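Local coordinates for putative cathepsin d (Ixodes ricinus, PDB 5N7Q), which probably cleaves proteins as an aspartic endopeptidase of the pepsin-like A1 family and binds the inhibitor pepstatin A, at residues Q153-V158 / Y323-R328. Numbering follows the deposited sequence.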
loop_
_atom_site.group_PDB
_atom_site.type_symbol
_atom_site.label_atom_id
_atom_site.label_comp_id
_atom_site.label_asym_id
_atom_site.label_seq_id
_atom_site.Cartn_x
_atom_site.Cartn_y
_atom_site.Cartn_z
ATOM N N GLN A 153 -2.040 16.180 -15.702
ATOM C CA GLN A 153 -2.803 15.550 -14.637
ATOM C C GLN A 153 -1.881 14.617 -13.854
ATOM O O GLN A 153 -1.913 13.391 -14.032
ATOM C CB GLN A 153 -4.013 14.836 -15.250
ATOM C CG GLN A 153 -4.926 14.064 -14.301
ATOM C CD GLN A 153 -5.537 14.902 -13.180
ATOM O OE1 GLN A 153 -4.903 15.813 -12.647
ATOM N NE2 GLN A 153 -6.771 14.571 -12.790
ATOM N N ASN A 154 -1.076 15.206 -12.973
ATOM C CA ASN A 154 -0.047 14.477 -12.236
ATOM C C ASN A 154 -0.619 13.912 -10.931
ATOM O O ASN A 154 -0.239 14.302 -9.826
ATOM C CB ASN A 154 1.190 15.331 -11.995
ATOM C CG ASN A 154 1.837 15.760 -13.281
ATOM O OD1 ASN A 154 2.284 14.925 -14.076
ATOM N ND2 ASN A 154 1.853 17.065 -13.530
ATOM N N VAL A 155 -1.548 12.988 -11.116
ATOM C CA VAL A 155 -2.180 12.242 -10.032
ATOM C C VAL A 155 -2.222 10.782 -10.408
ATOM O O VAL A 155 -2.108 10.422 -11.572
ATOM C CB VAL A 155 -3.638 12.730 -9.762
ATOM C CG1 VAL A 155 -3.709 14.251 -9.679
ATOM C CG2 VAL A 155 -4.636 12.147 -10.760
ATOM N N PHE A 156 -2.364 9.924 -9.395
ATOM C CA PHE A 156 -2.729 8.536 -9.634
ATOM C C PHE A 156 -3.804 8.156 -8.638
ATOM O O PHE A 156 -3.842 8.668 -7.519
ATOM C CB PHE A 156 -1.526 7.579 -9.607
ATOM C CG PHE A 156 -0.757 7.559 -8.322
ATOM C CD1 PHE A 156 -1.128 6.701 -7.288
ATOM C CD2 PHE A 156 0.321 8.422 -8.100
ATOM C CE1 PHE A 156 -0.429 6.687 -6.096
ATOM C CE2 PHE A 156 1.030 8.394 -6.897
ATOM C CZ PHE A 156 0.635 7.524 -5.892
ATOM N N SER A 157 -4.718 7.314 -9.092
ATOM C CA SER A 157 -5.886 6.951 -8.307
ATOM C C SER A 157 -6.009 5.436 -8.147
ATOM O O SER A 157 -5.810 4.698 -9.111
ATOM C CB SER A 157 -7.144 7.471 -8.974
ATOM O OG SER A 157 -7.080 8.876 -9.132
ATOM N N VAL A 158 -6.310 4.978 -6.931
ATOM C CA VAL A 158 -6.255 3.565 -6.591
ATOM C C VAL A 158 -7.619 2.994 -6.175
ATOM O O VAL A 158 -8.275 3.497 -5.285
ATOM C CB VAL A 158 -5.225 3.305 -5.464
ATOM C CG1 VAL A 158 -5.185 1.814 -5.150
ATOM C CG2 VAL A 158 -3.839 3.856 -5.821
ATOM N N TYR A 323 -12.111 4.835 -2.537
ATOM C CA TYR A 323 -11.280 5.140 -3.696
ATOM C C TYR A 323 -10.396 6.357 -3.373
ATOM O O TYR A 323 -10.876 7.319 -2.772
ATOM C CB TYR A 323 -12.197 5.461 -4.853
ATOM C CG TYR A 323 -11.549 5.644 -6.202
ATOM C CD1 TYR A 323 -10.838 4.598 -6.807
ATOM C CD2 TYR A 323 -11.675 6.824 -6.908
ATOM C CE1 TYR A 323 -10.260 4.743 -8.049
ATOM C CE2 TYR A 323 -11.099 6.981 -8.150
ATOM C CZ TYR A 323 -10.410 5.944 -8.744
ATOM O OH TYR A 323 -9.863 6.094 -9.989
ATOM N N THR A 324 -9.109 6.285 -3.726
ATOM C CA THR A 324 -8.159 7.246 -3.214
ATOM C C THR A 324 -7.386 7.848 -4.360
ATOM O O THR A 324 -6.892 7.153 -5.240
ATOM C CB THR A 324 -7.208 6.635 -2.203
ATOM O OG1 THR A 324 -7.975 6.030 -1.151
ATOM C CG2 THR A 324 -6.331 7.665 -1.560
ATOM N N ILE A 325 -7.295 9.166 -4.321
ATOM C CA ILE A 325 -6.599 9.992 -5.306
ATOM C C ILE A 325 -5.343 10.550 -4.640
ATOM O O ILE A 325 -5.423 11.216 -3.613
ATOM C CB ILE A 325 -7.461 11.173 -5.785
ATOM C CG1 ILE A 325 -8.744 10.704 -6.513
ATOM C CG2 ILE A 325 -6.673 12.019 -6.765
ATOM C CD1 ILE A 325 -9.850 10.204 -5.605
ATOM N N PHE A 326 -4.183 10.276 -5.245
ATOM C CA PHE A 326 -2.881 10.736 -4.775
ATOM C C PHE A 326 -2.434 11.828 -5.768
ATOM O O PHE A 326 -2.074 11.530 -6.905
ATOM C CB PHE A 326 -1.901 9.573 -4.750
ATOM C CG PHE A 326 -2.263 8.485 -3.788
ATOM C CD1 PHE A 326 -3.158 7.467 -4.164
ATOM C CD2 PHE A 326 -1.689 8.455 -2.536
ATOM C CE1 PHE A 326 -3.488 6.464 -3.253
ATOM C CE2 PHE A 326 -2.017 7.454 -1.630
ATOM C CZ PHE A 326 -2.903 6.448 -2.005
ATOM N N ASP A 327 -2.478 13.083 -5.328
ATOM C CA ASP A 327 -2.332 14.248 -6.214
ATOM C C ASP A 327 -1.017 14.967 -5.944
ATOM O O ASP A 327 -0.870 15.632 -4.912
ATOM C CB ASP A 327 -3.560 15.150 -5.990
ATOM C CG ASP A 327 -3.575 16.422 -6.822
ATOM O OD1 ASP A 327 -2.512 16.839 -7.320
ATOM O OD2 ASP A 327 -4.712 16.979 -6.944
ATOM N N ARG A 328 -0.089 14.856 -6.895
ATOM C CA ARG A 328 1.221 15.495 -6.778
ATOM C C ARG A 328 1.195 16.913 -7.314
ATOM O O ARG A 328 2.109 17.684 -7.018
ATOM C CB ARG A 328 2.331 14.697 -7.510
ATOM C CG ARG A 328 2.677 13.399 -6.794
ATOM C CD ARG A 328 3.486 13.619 -5.509
ATOM N NE ARG A 328 4.763 14.268 -5.819
ATOM C CZ ARG A 328 5.876 13.633 -6.180
ATOM N NH1 ARG A 328 5.894 12.311 -6.274
ATOM N NH2 ARG A 328 6.968 14.324 -6.512
HETATM O O HOH W 1 -8.402 3.794 -10.538
#
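F156 and F326 face each other as a hydrogen-bonded pair of two antiparallel strands, with F326 N to F156 O at 2.8 Å. The reciprocal bond, F156 N to F326 O, measures 3.0 Å. V158 N bonds to T324 O (2.8 Å), whereas the return bond from T324 N to V158 O is weak. Just beyond the paired strands, R328 N bonds to N154 O, the carbonyl of a residue centred in an inverse gamma turn. At the other end one water accepts from Y323 OH and donates to S157 O; the same hydroxyl lies 3.2 Å from S157 CB and is also bonded to D178 N.

On the face carrying the two phenylalanines, F156 CG sits between its own backbone N and carbonyl carbon (chi1 59°), and one face of its ring receives F326 CB, 3.6 Å from the centroid. The rings are almost parallel but slid apart, and the closest atoms are F156 CE1 and F326 CD1 at 3.4 Å. V158 CG2 packs obliquely on F326 CE1. The F326 side chain, which W197 meets edge-to-face, lies about 7 Å (nearest atoms) from that of D227, a predicted active-site residue. On the reverse face, V155 CG1 lies 3.6 Å from D327 CG, whose OD2 forms a salt bridge with R332, while S157 OG touches I325 CG1 and bonds to G176 O.

This buried pairing belongs to the interdomain sheet of pepsin-like proteases: strand 170-174 flanks 155-160, and 332-337 flanks 322-327. Helix 140-146 borders the phenylalanine face, F141 meeting F156 edge-to-face and D142 pairing with R328.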